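Local coordinates for protein lactate dehydrogenase (Eimeria maxima, PDB 6CT6) that probably catalyses the NADH-dependent interconversion of pyruvate and lactate, at residues B[13-18]-B[73-78]; B[79-84]-B[116-121]; B[125-130]-B[145-150]. All coordinates share one frame; numbering follows the deposited sequence.

Contact 1 of 3, residues B[13-18]-B[73-78]. With NAI (1,4-dihydronicotinamide adenine dinucleotide), chain D.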
loop_
_atom_site.group_PDB
_atom_site.type_symbol
_atom_site.label_atom_id
_atom_site.label_comp_id
_atom_site.label_asym_id
_atom_site.label_seq_id
_atom_site.Cartn_x
_atom_site.Cartn_y
_atom_site.Cartn_z
ATOM N N ALA B 13 -14.567 2.397 8.688
ATOM C CA ALA B 13 -14.068 1.509 9.734
ATOM C C ALA B 13 -13.515 0.237 9.101
ATOM O O ALA B 13 -14.249 -0.500 8.436
ATOM C CB ALA B 13 -15.170 1.170 10.737
ATOM N N LEU B 14 -12.230 -0.020 9.320
ATOM C CA LEU B 14 -11.559 -1.204 8.792
ATOM C C LEU B 14 -11.392 -2.201 9.939
ATOM O O LEU B 14 -10.550 -2.018 10.822
ATOM C CB LEU B 14 -10.223 -0.819 8.162
ATOM C CG LEU B 14 -10.303 0.272 7.083
ATOM C CD1 LEU B 14 -8.941 0.524 6.448
ATOM C CD2 LEU B 14 -11.336 -0.053 6.005
ATOM N N VAL B 15 -12.212 -3.250 9.930
ATOM C CA VAL B 15 -12.177 -4.285 10.961
ATOM C C VAL B 15 -11.176 -5.339 10.498
ATOM O O VAL B 15 -11.506 -6.230 9.713
ATOM C CB VAL B 15 -13.564 -4.876 11.219
ATOM C CG1 VAL B 15 -13.483 -6.064 12.175
ATOM C CG2 VAL B 15 -14.476 -3.812 11.805
ATOM N N GLY B 16 -9.955 -5.240 11.011
ATOM C CA GLY B 16 -8.829 -6.007 10.519
ATOM C C GLY B 16 -7.778 -5.064 9.977
ATOM O O GLY B 16 -8.043 -4.326 9.021
ATOM N N SER B 17 -6.591 -5.056 10.583
ATOM C CA SER B 17 -5.543 -4.106 10.229
ATOM C C SER B 17 -4.292 -4.816 9.726
ATOM O O SER B 17 -3.174 -4.322 9.901
ATOM C CB SER B 17 -5.204 -3.205 11.415
ATOM O OG SER B 17 -6.347 -2.494 11.860
ATOM N N GLY B 18 -4.464 -5.974 9.096
ATOM C CA GLY B 18 -3.348 -6.684 8.508
ATOM C C GLY B 18 -2.977 -6.155 7.137
ATOM O O GLY B 18 -3.016 -4.943 6.894
ATOM N N GLU B 73 -15.813 -0.306 20.214
ATOM C CA GLU B 73 -16.586 0.931 20.249
ATOM C C GLU B 73 -16.068 1.966 19.260
ATOM O O GLU B 73 -16.745 2.975 19.034
ATOM C CB GLU B 73 -16.599 1.530 21.660
ATOM C CG GLU B 73 -15.323 2.244 22.066
ATOM C CD GLU B 73 -15.262 2.513 23.558
ATOM O OE1 GLU B 73 -16.155 3.220 24.072
ATOM O OE2 GLU B 73 -14.331 2.005 24.222
ATOM N N CYS B 74 -14.896 1.741 18.659
ATOM C CA CYS B 74 -14.416 2.625 17.608
ATOM C C CYS B 74 -15.294 2.574 16.365
ATOM O O CYS B 74 -15.166 3.451 15.504
ATOM C CB CYS B 74 -12.975 2.266 17.234
ATOM S SG CYS B 74 -12.801 0.807 16.165
ATOM N N LEU B 75 -16.173 1.575 16.252
ATOM C CA LEU B 75 -17.106 1.502 15.137
ATOM C C LEU B 75 -18.224 2.526 15.242
ATOM O O LEU B 75 -18.981 2.686 14.280
ATOM C CB LEU B 75 -17.718 0.104 15.047
ATOM C CG LEU B 75 -16.757 -1.052 14.776
ATOM C CD1 LEU B 75 -17.499 -2.379 14.792
ATOM C CD2 LEU B 75 -16.048 -0.864 13.448
ATOM N N THR B 76 -18.347 3.218 16.373
ATOM C CA THR B 76 -19.437 4.167 16.546
ATOM C C THR B 76 -19.401 5.208 15.435
ATOM O O THR B 76 -18.376 5.857 15.206
ATOM C CB THR B 76 -19.344 4.843 17.916
ATOM O OG1 THR B 76 -19.394 3.849 18.947
ATOM C CG2 THR B 76 -20.498 5.824 18.113
ATOM N N ASN B 77 -20.529 5.349 14.739
ATOM C CA ASN B 77 -20.739 6.350 13.696
ATOM C C ASN B 77 -20.025 6.014 12.394
ATOM O O ASN B 77 -19.820 6.905 11.563
ATOM C CB ASN B 77 -20.315 7.749 14.160
ATOM C CG ASN B 77 -21.173 8.270 15.290
ATOM O OD1 ASN B 77 -22.343 7.907 15.414
ATOM N ND2 ASN B 77 -20.597 9.131 16.121
ATOM N N ALA B 78 -19.642 4.758 12.180
ATOM C CA ALA B 78 -19.055 4.371 10.907
ATOM C C ALA B 78 -20.107 4.412 9.806
ATOM O O ALA B 78 -21.239 3.953 9.985
ATOM C CB ALA B 78 -18.452 2.970 10.995
HETATM P PA NAI D . -3.924 -10.681 7.761
HETATM O O1A NAI D . -3.639 -11.857 8.668
HETATM O O2A NAI D . -2.780 -9.835 7.254
HETATM O O5B NAI D . -4.949 -9.719 8.539
HETATM C C5B NAI D . -6.017 -10.260 9.312
HETATM C C4B NAI D . -6.136 -9.431 10.579
HETATM O O4B NAI D . -7.366 -9.682 11.262
HETATM C C3B NAI D . -5.018 -9.738 11.571
HETATM O O3B NAI D . -4.242 -8.559 11.792
HETATM C C2B NAI D . -5.730 -10.179 12.836
HETATM O O2B NAI D . -5.080 -9.731 14.026
HETATM C C1B NAI D . -7.081 -9.517 12.647
HETATM N N9A NAI D . -8.171 -10.043 13.499
HETATM C C8A NAI D . -8.343 -11.278 14.012
HETATM N N7A NAI D . -9.488 -11.320 14.748
HETATM C C5A NAI D . -10.048 -10.096 14.709
HETATM C C6A NAI D . -11.251 -9.435 15.253
HETATM N N6A NAI D . -12.128 -10.110 16.024
HETATM N N1A NAI D . -11.447 -8.130 14.955
HETATM C C2A NAI D . -10.590 -7.431 14.186
HETATM N N3A NAI D . -9.480 -7.972 13.663
HETATM C C4A NAI D . -9.169 -9.266 13.886
HETATM O O3 NAI D . -4.792 -11.215 6.505
HETATM P PN NAI D . -5.051 -10.404 5.130
HETATM O O1N NAI D . -3.922 -10.703 4.174
HETATM O O2N NAI D . -5.403 -8.972 5.461
HETATM O O5D NAI D . -6.366 -11.159 4.585
HETATM C C5D NAI D . -7.573 -11.075 5.334
HETATM C C4D NAI D . -8.658 -11.981 4.769
HETATM O O4D NAI D . -8.977 -11.627 3.417
HETATM C C3D NAI D . -8.211 -13.435 4.748
HETATM O O3D NAI D . -9.286 -14.254 5.213
HETATM C C2D NAI D . -7.921 -13.707 3.290
HETATM O O2D NAI D . -8.058 -15.083 2.935
HETATM C C1D NAI D . -8.971 -12.826 2.636
HETATM N N1N NAI D . -8.789 -12.537 1.207
HETATM C C2N NAI D . -9.919 -12.431 0.507
HETATM C C3N NAI D . -9.932 -12.149 -0.842
HETATM C C7N NAI D . -11.268 -12.066 -1.519
HETATM O O7N NAI D . -12.276 -11.991 -0.832
HETATM N N7N NAI D . -11.338 -12.093 -2.844
HETATM C C4N NAI D . -8.652 -11.936 -1.604
HETATM C C5N NAI D . -7.485 -12.075 -0.737
HETATM C C6N NAI D . -7.597 -12.358 0.625
#

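Contact 2 of 3, residues B[79-84]-B[116-121]. With NAI (1,4-dihydronicotinamide adenine dinucleotide), chain D.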
loop_
_atom_site.group_PDB
_atom_site.type_symbol
_atom_site.label_atom_id
_atom_site.label_comp_id
_atom_site.label_asym_id
_atom_site.label_seq_id
_atom_site.Cartn_x
_atom_site.Cartn_y
_atom_site.Cartn_z
ATOM N N ASP B 79 -19.725 4.972 8.660
ATOM C CA ASP B 79 -20.580 4.930 7.481
ATOM C C ASP B 79 -20.352 3.673 6.654
ATOM O O ASP B 79 -21.290 3.171 6.026
ATOM C CB ASP B 79 -20.341 6.168 6.609
ATOM C CG ASP B 79 -20.653 7.464 7.336
ATOM O OD1 ASP B 79 -21.800 7.624 7.801
ATOM O OD2 ASP B 79 -19.746 8.316 7.455
ATOM N N VAL B 80 -19.127 3.157 6.641
ATOM C CA VAL B 80 -18.790 1.930 5.930
ATOM C C VAL B 80 -17.893 1.090 6.829
ATOM O O VAL B 80 -17.036 1.623 7.541
ATOM C CB VAL B 80 -18.095 2.226 4.583
ATOM C CG1 VAL B 80 -17.658 0.936 3.900
ATOM C CG2 VAL B 80 -19.017 3.021 3.667
ATOM N N VAL B 81 -18.094 -0.226 6.796
ATOM C CA VAL B 81 -17.250 -1.183 7.505
ATOM C C VAL B 81 -16.731 -2.182 6.478
ATOM O O VAL B 81 -17.523 -2.788 5.744
ATOM C CB VAL B 81 -18.013 -1.906 8.631
ATOM C CG1 VAL B 81 -17.102 -2.896 9.351
ATOM C CG2 VAL B 81 -18.596 -0.910 9.631
ATOM N N ILE B 82 -15.411 -2.347 6.419
ATOM C CA ILE B 82 -14.777 -3.333 5.545
ATOM C C ILE B 82 -14.036 -4.329 6.430
ATOM O O ILE B 82 -13.150 -3.943 7.203
ATOM C CB ILE B 82 -13.827 -2.685 4.525
ATOM C CG1 ILE B 82 -14.502 -1.492 3.833
ATOM C CG2 ILE B 82 -13.421 -3.713 3.481
ATOM C CD1 ILE B 82 -13.600 -0.733 2.862
ATOM N N ILE B 83 -14.386 -5.610 6.306
ATOM C CA ILE B 83 -13.963 -6.652 7.240
ATOM C C ILE B 83 -12.881 -7.503 6.590
ATOM O O ILE B 83 -13.114 -8.132 5.549
ATOM C CB ILE B 83 -15.139 -7.539 7.675
ATOM C CG1 ILE B 83 -16.214 -6.717 8.382
ATOM C CG2 ILE B 83 -14.657 -8.660 8.603
ATOM C CD1 ILE B 83 -17.560 -7.419 8.463
ATOM N N THR B 84 -11.707 -7.545 7.219
ATOM C CA THR B 84 -10.674 -8.515 6.885
ATOM C C THR B 84 -10.253 -9.335 8.102
ATOM O O THR B 84 -9.229 -10.026 8.051
ATOM C CB THR B 84 -9.458 -7.812 6.272
ATOM O OG1 THR B 84 -8.928 -6.855 7.193
ATOM C CG2 THR B 84 -9.825 -7.118 4.961
ATOM N N GLY B 116 -21.938 -8.827 15.746
ATOM C CA GLY B 116 -22.541 -8.289 16.955
ATOM C C GLY B 116 -22.049 -6.893 17.283
ATOM O O GLY B 116 -22.800 -6.066 17.805
ATOM N N ALA B 117 -20.775 -6.615 16.998
ATOM C CA ALA B 117 -20.254 -5.267 17.196
ATOM C C ALA B 117 -20.946 -4.274 16.269
ATOM O O ALA B 117 -21.318 -3.172 16.687
ATOM C CB ALA B 117 -18.743 -5.250 16.969
ATOM N N ILE B 118 -21.128 -4.653 15.002
ATOM C CA ILE B 118 -21.852 -3.805 14.057
ATOM C C ILE B 118 -23.262 -3.531 14.563
ATOM O O ILE B 118 -23.720 -2.381 14.591
ATOM C CB ILE B 118 -21.867 -4.463 12.665
ATOM C CG1 ILE B 118 -20.460 -4.449 12.062
ATOM C CG2 ILE B 118 -22.861 -3.764 11.734
ATOM C CD1 ILE B 118 -20.289 -5.400 10.904
ATOM N N LYS B 119 -23.978 -4.587 14.957
ATOM C CA LYS B 119 -25.334 -4.414 15.471
ATOM C C LYS B 119 -25.368 -3.390 16.597
ATOM O O LYS B 119 -26.320 -2.608 16.709
ATOM C CB LYS B 119 -25.885 -5.755 15.959
ATOM C CG LYS B 119 -27.273 -5.672 16.595
ATOM C CD LYS B 119 -27.678 -6.988 17.237
ATOM C CE LYS B 119 -28.050 -8.025 16.193
ATOM N NZ LYS B 119 -28.432 -9.328 16.806
ATOM N N LYS B 120 -24.328 -3.370 17.431
ATOM C CA LYS B 120 -24.341 -2.532 18.622
ATOM C C LYS B 120 -23.922 -1.097 18.319
ATOM O O LYS B 120 -24.524 -0.154 18.846
ATOM C CB LYS B 120 -23.424 -3.132 19.690
ATOM C CG LYS B 120 -23.385 -2.331 20.984
ATOM C CD LYS B 120 -22.527 -3.004 22.044
ATOM C CE LYS B 120 -22.561 -2.230 23.355
ATOM N NZ LYS B 120 -21.714 -2.866 24.402
ATOM N N TYR B 121 -22.904 -0.906 17.479
ATOM C CA TYR B 121 -22.270 0.399 17.337
ATOM C C TYR B 121 -22.544 1.099 16.015
ATOM O O TYR B 121 -22.490 2.328 15.971
ATOM C CB TYR B 121 -20.754 0.271 17.525
ATOM C CG TYR B 121 -20.370 -0.097 18.940
ATOM C CD1 TYR B 121 -20.614 0.778 19.989
ATOM C CD2 TYR B 121 -19.770 -1.317 19.229
ATOM C CE1 TYR B 121 -20.273 0.453 21.286
ATOM C CE2 TYR B 121 -19.423 -1.653 20.526
ATOM C CZ TYR B 121 -19.678 -0.761 21.551
ATOM O OH TYR B 121 -19.338 -1.080 22.848
HETATM P PA NAI D . -3.924 -10.681 7.761
HETATM O O1A NAI D . -3.639 -11.857 8.668
HETATM O O2A NAI D . -2.780 -9.835 7.254
HETATM O O5B NAI D . -4.949 -9.719 8.539
HETATM C C5B NAI D . -6.017 -10.260 9.312
HETATM C C4B NAI D . -6.136 -9.431 10.579
HETATM O O4B NAI D . -7.366 -9.682 11.262
HETATM C C3B NAI D . -5.018 -9.738 11.571
HETATM O O3B NAI D . -4.242 -8.559 11.792
HETATM C C2B NAI D . -5.730 -10.179 12.836
HETATM O O2B NAI D . -5.080 -9.731 14.026
HETATM C C1B NAI D . -7.081 -9.517 12.647
HETATM N N9A NAI D . -8.171 -10.043 13.499
HETATM C C8A NAI D . -8.343 -11.278 14.012
HETATM N N7A NAI D . -9.488 -11.320 14.748
HETATM C C5A NAI D . -10.048 -10.096 14.709
HETATM C C6A NAI D . -11.251 -9.435 15.253
HETATM N N6A NAI D . -12.128 -10.110 16.024
HETATM N N1A NAI D . -11.447 -8.130 14.955
HETATM C C2A NAI D . -10.590 -7.431 14.186
HETATM N N3A NAI D . -9.480 -7.972 13.663
HETATM C C4A NAI D . -9.169 -9.266 13.886
HETATM O O3 NAI D . -4.792 -11.215 6.505
HETATM P PN NAI D . -5.051 -10.404 5.130
HETATM O O1N NAI D . -3.922 -10.703 4.174
HETATM O O2N NAI D . -5.403 -8.972 5.461
HETATM O O5D NAI D . -6.366 -11.159 4.585
HETATM C C5D NAI D . -7.573 -11.075 5.334
HETATM C C4D NAI D . -8.658 -11.981 4.769
HETATM O O4D NAI D . -8.977 -11.627 3.417
HETATM C C3D NAI D . -8.211 -13.435 4.748
HETATM O O3D NAI D . -9.286 -14.254 5.213
HETATM C C2D NAI D . -7.921 -13.707 3.290
HETATM O O2D NAI D . -8.058 -15.083 2.935
HETATM C C1D NAI D . -8.971 -12.826 2.636
HETATM N N1N NAI D . -8.789 -12.537 1.207
HETATM C C2N NAI D . -9.919 -12.431 0.507
HETATM C C3N NAI D . -9.932 -12.149 -0.842
HETATM C C7N NAI D . -11.268 -12.066 -1.519
HETATM O O7N NAI D . -12.276 -11.991 -0.832
HETATM N N7N NAI D . -11.338 -12.093 -2.844
HETATM C C4N NAI D . -8.652 -11.936 -1.604
HETATM C C5N NAI D . -7.485 -12.075 -0.737
HETATM C C6N NAI D . -7.597 -12.358 0.625
#

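Contact 3 of 3, residues B[125-130]-B[145-150]. With NAI (1,4-dihydronicotinamide adenine dinucleotide), chain D.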
loop_
_atom_site.group_PDB
_atom_site.type_symbol
_atom_site.label_atom_id
_atom_site.label_comp_id
_atom_site.label_asym_id
_atom_site.label_seq_id
_atom_site.Cartn_x
_atom_site.Cartn_y
_atom_site.Cartn_z
ATOM N N ALA B 125 -24.549 1.137 8.887
ATOM C CA ALA B 125 -23.422 1.203 7.970
ATOM C C ALA B 125 -23.610 0.245 6.796
ATOM O O ALA B 125 -24.344 -0.744 6.869
ATOM C CB ALA B 125 -22.120 0.874 8.701
ATOM N N PHE B 126 -22.934 0.567 5.695
ATOM C CA PHE B 126 -22.774 -0.348 4.570
ATOM C C PHE B 126 -21.569 -1.241 4.844
ATOM O O PHE B 126 -20.490 -0.740 5.176
ATOM C CB PHE B 126 -22.584 0.445 3.275
ATOM C CG PHE B 126 -22.525 -0.406 2.036
ATOM C CD1 PHE B 126 -23.658 -1.049 1.564
ATOM C CD2 PHE B 126 -21.342 -0.540 1.329
ATOM C CE1 PHE B 126 -23.605 -1.824 0.418
ATOM C CE2 PHE B 126 -21.283 -1.312 0.183
ATOM C CZ PHE B 126 -22.414 -1.954 -0.273
ATOM N N ILE B 127 -21.749 -2.556 4.709
ATOM C CA ILE B 127 -20.758 -3.534 5.152
ATOM C C ILE B 127 -20.229 -4.308 3.951
ATOM O O ILE B 127 -21.007 -4.860 3.166
ATOM C CB ILE B 127 -21.346 -4.496 6.200
ATOM C CG1 ILE B 127 -21.827 -3.710 7.419
ATOM C CG2 ILE B 127 -20.312 -5.525 6.645
ATOM C CD1 ILE B 127 -23.317 -3.733 7.578
ATOM N N ILE B 128 -18.905 -4.356 3.827
ATOM C CA ILE B 128 -18.215 -5.139 2.805
ATOM C C ILE B 128 -17.332 -6.153 3.524
ATOM O O ILE B 128 -16.436 -5.766 4.284
ATOM C CB ILE B 128 -17.359 -4.256 1.881
ATOM C CG1 ILE B 128 -18.204 -3.180 1.190
ATOM C CG2 ILE B 128 -16.630 -5.122 0.851
ATOM C CD1 ILE B 128 -17.368 -2.045 0.605
ATOM N N ASN B 129 -17.556 -7.439 3.270
ATOM C CA ASN B 129 -16.698 -8.474 3.832
ATOM C C ASN B 129 -15.687 -8.950 2.801
ATOM O O ASN B 129 -15.983 -9.014 1.604
ATOM C CB ASN B 129 -17.493 -9.677 4.336
ATOM C CG ASN B 129 -16.598 -10.723 4.975
ATOM O OD1 ASN B 129 -15.999 -10.477 6.020
ATOM N ND2 ASN B 129 -16.481 -11.885 4.337
ATOM N N ILE B 130 -14.495 -9.297 3.282
ATOM C CA ILE B 130 -13.439 -9.838 2.436
ATOM C C ILE B 130 -13.008 -11.203 2.970
ATOM O O ILE B 130 -12.582 -12.068 2.199
ATOM C CB ILE B 130 -12.247 -8.864 2.354
ATOM C CG1 ILE B 130 -12.694 -7.522 1.760
ATOM C CG2 ILE B 130 -11.128 -9.455 1.506
ATOM C CD1 ILE B 130 -11.645 -6.422 1.850
ATOM N N ALA B 145 -25.261 -9.506 12.711
ATOM C CA ALA B 145 -25.476 -8.063 12.739
ATOM C C ALA B 145 -26.929 -7.683 12.500
ATOM O O ALA B 145 -27.384 -6.653 13.009
ATOM C CB ALA B 145 -24.594 -7.376 11.692
ATOM N N ASN B 146 -27.663 -8.489 11.735
ATOM C CA ASN B 146 -29.075 -8.237 11.452
ATOM C C ASN B 146 -29.261 -6.948 10.651
ATOM O O ASN B 146 -30.232 -6.213 10.843
ATOM C CB ASN B 146 -29.894 -8.191 12.743
ATOM C CG ASN B 146 -31.387 -8.318 12.493
ATOM O OD1 ASN B 146 -31.826 -9.154 11.703
ATOM N ND2 ASN B 146 -32.172 -7.478 13.156
ATOM N N VAL B 147 -28.329 -6.673 9.743
ATOM C CA VAL B 147 -28.443 -5.513 8.857
ATOM C C VAL B 147 -29.296 -5.891 7.651
ATOM O O VAL B 147 -29.405 -7.082 7.321
ATOM C CB VAL B 147 -27.066 -5.002 8.405
ATOM C CG1 VAL B 147 -26.286 -4.444 9.585
ATOM C CG2 VAL B 147 -26.282 -6.104 7.697
ATOM N N PRO B 148 -29.907 -4.926 6.963
ATOM C CA PRO B 148 -30.684 -5.258 5.764
ATOM C C PRO B 148 -29.826 -5.956 4.718
ATOM O O PRO B 148 -28.629 -5.690 4.586
ATOM C CB PRO B 148 -31.177 -3.892 5.267
ATOM C CG PRO B 148 -31.104 -2.995 6.457
ATOM C CD PRO B 148 -29.958 -3.488 7.280
ATOM N N LYS B 149 -30.461 -6.861 3.967
ATOM C CA LYS B 149 -29.737 -7.644 2.969
ATOM C C LYS B 149 -29.079 -6.761 1.918
ATOM O O LYS B 149 -28.042 -7.136 1.360
ATOM C CB LYS B 149 -30.682 -8.639 2.291
ATOM C CG LYS B 149 -31.317 -9.646 3.232
ATOM C CD LYS B 149 -30.283 -10.558 3.870
ATOM C CE LYS B 149 -30.955 -11.675 4.644
ATOM N NZ LYS B 149 -31.881 -11.135 5.675
ATOM N N HIS B 150 -29.666 -5.604 1.621
ATOM C CA HIS B 150 -29.102 -4.709 0.619
ATOM C C HIS B 150 -28.008 -3.803 1.172
ATOM O O HIS B 150 -27.507 -2.948 0.431
ATOM C CB HIS B 150 -30.205 -3.847 -0.006
ATOM C CG HIS B 150 -30.807 -2.854 0.939
ATOM N ND1 HIS B 150 -31.809 -3.181 1.827
ATOM C CD2 HIS B 150 -30.544 -1.542 1.139
ATOM C CE1 HIS B 150 -32.138 -2.114 2.532
ATOM N NE2 HIS B 150 -31.385 -1.105 2.134
HETATM P PA NAI D . -3.924 -10.681 7.761
HETATM O O1A NAI D . -3.639 -11.857 8.668
HETATM O O2A NAI D . -2.780 -9.835 7.254
HETATM O O5B NAI D . -4.949 -9.719 8.539
HETATM C C5B NAI D . -6.017 -10.260 9.312
HETATM C C4B NAI D . -6.136 -9.431 10.579
HETATM O O4B NAI D . -7.366 -9.682 11.262
HETATM C C3B NAI D . -5.018 -9.738 11.571
HETATM O O3B NAI D . -4.242 -8.559 11.792
HETATM C C2B NAI D . -5.730 -10.179 12.836
HETATM O O2B NAI D . -5.080 -9.731 14.026
HETATM C C1B NAI D . -7.081 -9.517 12.647
HETATM N N9A NAI D . -8.171 -10.043 13.499
HETATM C C8A NAI D . -8.343 -11.278 14.012
HETATM N N7A NAI D . -9.488 -11.320 14.748
HETATM C C5A NAI D . -10.048 -10.096 14.709
HETATM C C6A NAI D . -11.251 -9.435 15.253
HETATM N N6A NAI D . -12.128 -10.110 16.024
HETATM N N1A NAI D . -11.447 -8.130 14.955
HETATM C C2A NAI D . -10.590 -7.431 14.186
HETATM N N3A NAI D . -9.480 -7.972 13.663
HETATM C C4A NAI D . -9.169 -9.266 13.886
HETATM O O3 NAI D . -4.792 -11.215 6.505
HETATM P PN NAI D . -5.051 -10.404 5.130
HETATM O O1N NAI D . -3.922 -10.703 4.174
HETATM O O2N NAI D . -5.403 -8.972 5.461
HETATM O O5D NAI D . -6.366 -11.159 4.585
HETATM C C5D NAI D . -7.573 -11.075 5.334
HETATM C C4D NAI D . -8.658 -11.981 4.769
HETATM O O4D NAI D . -8.977 -11.627 3.417
HETATM C C3D NAI D . -8.211 -13.435 4.748
HETATM O O3D NAI D . -9.286 -14.254 5.213
HETATM C C2D NAI D . -7.921 -13.707 3.290
HETATM O O2D NAI D . -8.058 -15.083 2.935
HETATM C C1D NAI D . -8.971 -12.826 2.636
HETATM N N1N NAI D . -8.789 -12.537 1.207
HETATM C C2N NAI D . -9.919 -12.431 0.507
HETATM C C3N NAI D . -9.932 -12.149 -0.842
HETATM C C7N NAI D . -11.268 -12.066 -1.519
HETATM O O7N NAI D . -12.276 -11.991 -0.832
HETATM N N7N NAI D . -11.338 -12.093 -2.844
HETATM C C4N NAI D . -8.652 -11.936 -1.604
HETATM C C5N NAI D . -7.485 -12.075 -0.737
HETATM C C6N NAI D . -7.597 -12.358 0.625
#

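Contact 1 of 3, residues B[13-18]-B[73-78]
A13 and V15, on the first strand of a Rossmann fold, illustrate how small apolar groups seat a connecting loop against a parallel sheet. The tight part is a cluster of four buried residues: the CB of A13 lies 3.5 Å from CD2 of L75 and 3.8 Å from CB of A78, while CG2 of V15 meets the same L75 methyl at 3.7 Å. V15 and L75 cross at about a right angle, and CD2 of L75 touches both strand residues. Helix 104-121 adds to this packing through V114, on V15, and A117, on L75.

Away from this cluster the loop loosens toward solvent, where E73 and N77 are exposed. Here polar bonds keep the chain in shape: E73 O receives both T76 N and T76 OG1, the latter at 2.8 Å, and a type II turn from L75 to A78 brings the chain back to the strand, with N77 at positive phi.

Beyond V15 come G16 and G18 of what looks like the GxGxxG loop, where CA of G18 lies 3.4 Å from NAI O5B. V15 itself faces two ways: with chi1 at 173°, CG1 stands anti to the backbone N and reaches the adenine, 3.8 Å from NAI C2A.

Contact 2 of 3, residues B[79-84]-B[116-121]
I118 meets V81 and I83 through aliphatic groups alone; the aromatic ring of the helix segment, that of Y121, lies apart from this meeting in the Rossmann fold. One face of that ring carries CG of K120, 3.9 Å above its centre, and K120 NZ runs on to a weak hydrogen bond with Y121 OH. The lysine stem thus lies over the ring at the C-terminal end of helix 104-121, and Y121 also touches T76.

The inner side of the helix shows how a helix rests on a parallel sheet. I118 has CG1 anti to the carbonyl carbon (chi1 -69°) and an extended end (chi2 163°), and its CD1 methyl meets CD1 of I83 tip to tip at 4.2 Å. V81, two residues earlier on the same side of the strand, offers CG1 to that methyl at 4.3 Å. These are light contacts, and V141 of helix 134-145 joins them by touching both I83 and I118. V80 and I82, which alternate with them, pack instead on helix 244-259.

Strand 80-83, helix 104-121 and strand 126-129 form a beta-alpha-beta crossover. Its first strand ends at the cofactor, where T84 O lies 3.4 Å from NAI C5D and T84 CB 3.9 Å from that same carbon.

Contact 3 of 3, residues B[125-130]-B[145-150]
I127 and V147 meet tip to tip, the end of one strand side chain set against the fork of a loop valine. CD1 of I127 lies 3.7 Å from CG1 of V147 and 3.8 Å from CG2, so the methyl sits almost evenly between the two branches. V147 presents that fork with chi1 -66°, which turns CG1 anti to the carbonyl carbon. I127 reaches the fork with chi2 at 112°, away from a staggered value. The second meeting is much lighter. F126 leaves the strand from the other side, yet its ring edge comes back to the loop, with CE1 4.1 Å from H150 O, near the ring plane.

A second shell holds these groups in place. The ring of F126 is stacked with that of Y257, and the loop is tied down by a hydrogen bond between V147 O and Q142 NE2. N146, where the chain leaves helix 134-145, takes a positive phi that helps turn the backbone before V147. I152 and I118 also touch V147, which is buried, whereas P148, K149 and H150 are exposed; K149 makes a cation-pi contact with Y270.

At the far end of the strand I130 enters the cofactor pocket, its CG2 3.4 Å from NAI C2N on the nicotinamide ring. The whole is part of the crossover from strand 126-129 through helix 134-145 to strand 152-155: I127 bonds through its backbone to M151 and C153, while strand 80-83 flanks the other edge and helix 104-121 packs beside the loop.

The three contacts follow one another along the chain, each closing before the next opens, and they step across the parallel part of one mixed sheet, in the NAD-binding domain. Strands 11-15, 80-83 and 126-129 are successive neighbours in it, which places the centres of contacts 1 and 2 about 7 Å apart, those of 2 and 3 about 8 Å, and those of 1 and 3 about 14 Å. Probable backbone hydrogen bonds stitch the strands together, V15 O with T84 N and V81 O with I128 N. Helix 104-121 supplies one side of contact 2 and also touches residues of contacts 1 and 3. Because each of these strands leads into residues that touch NAI, packing along the sheet is continuous with the cofactor site.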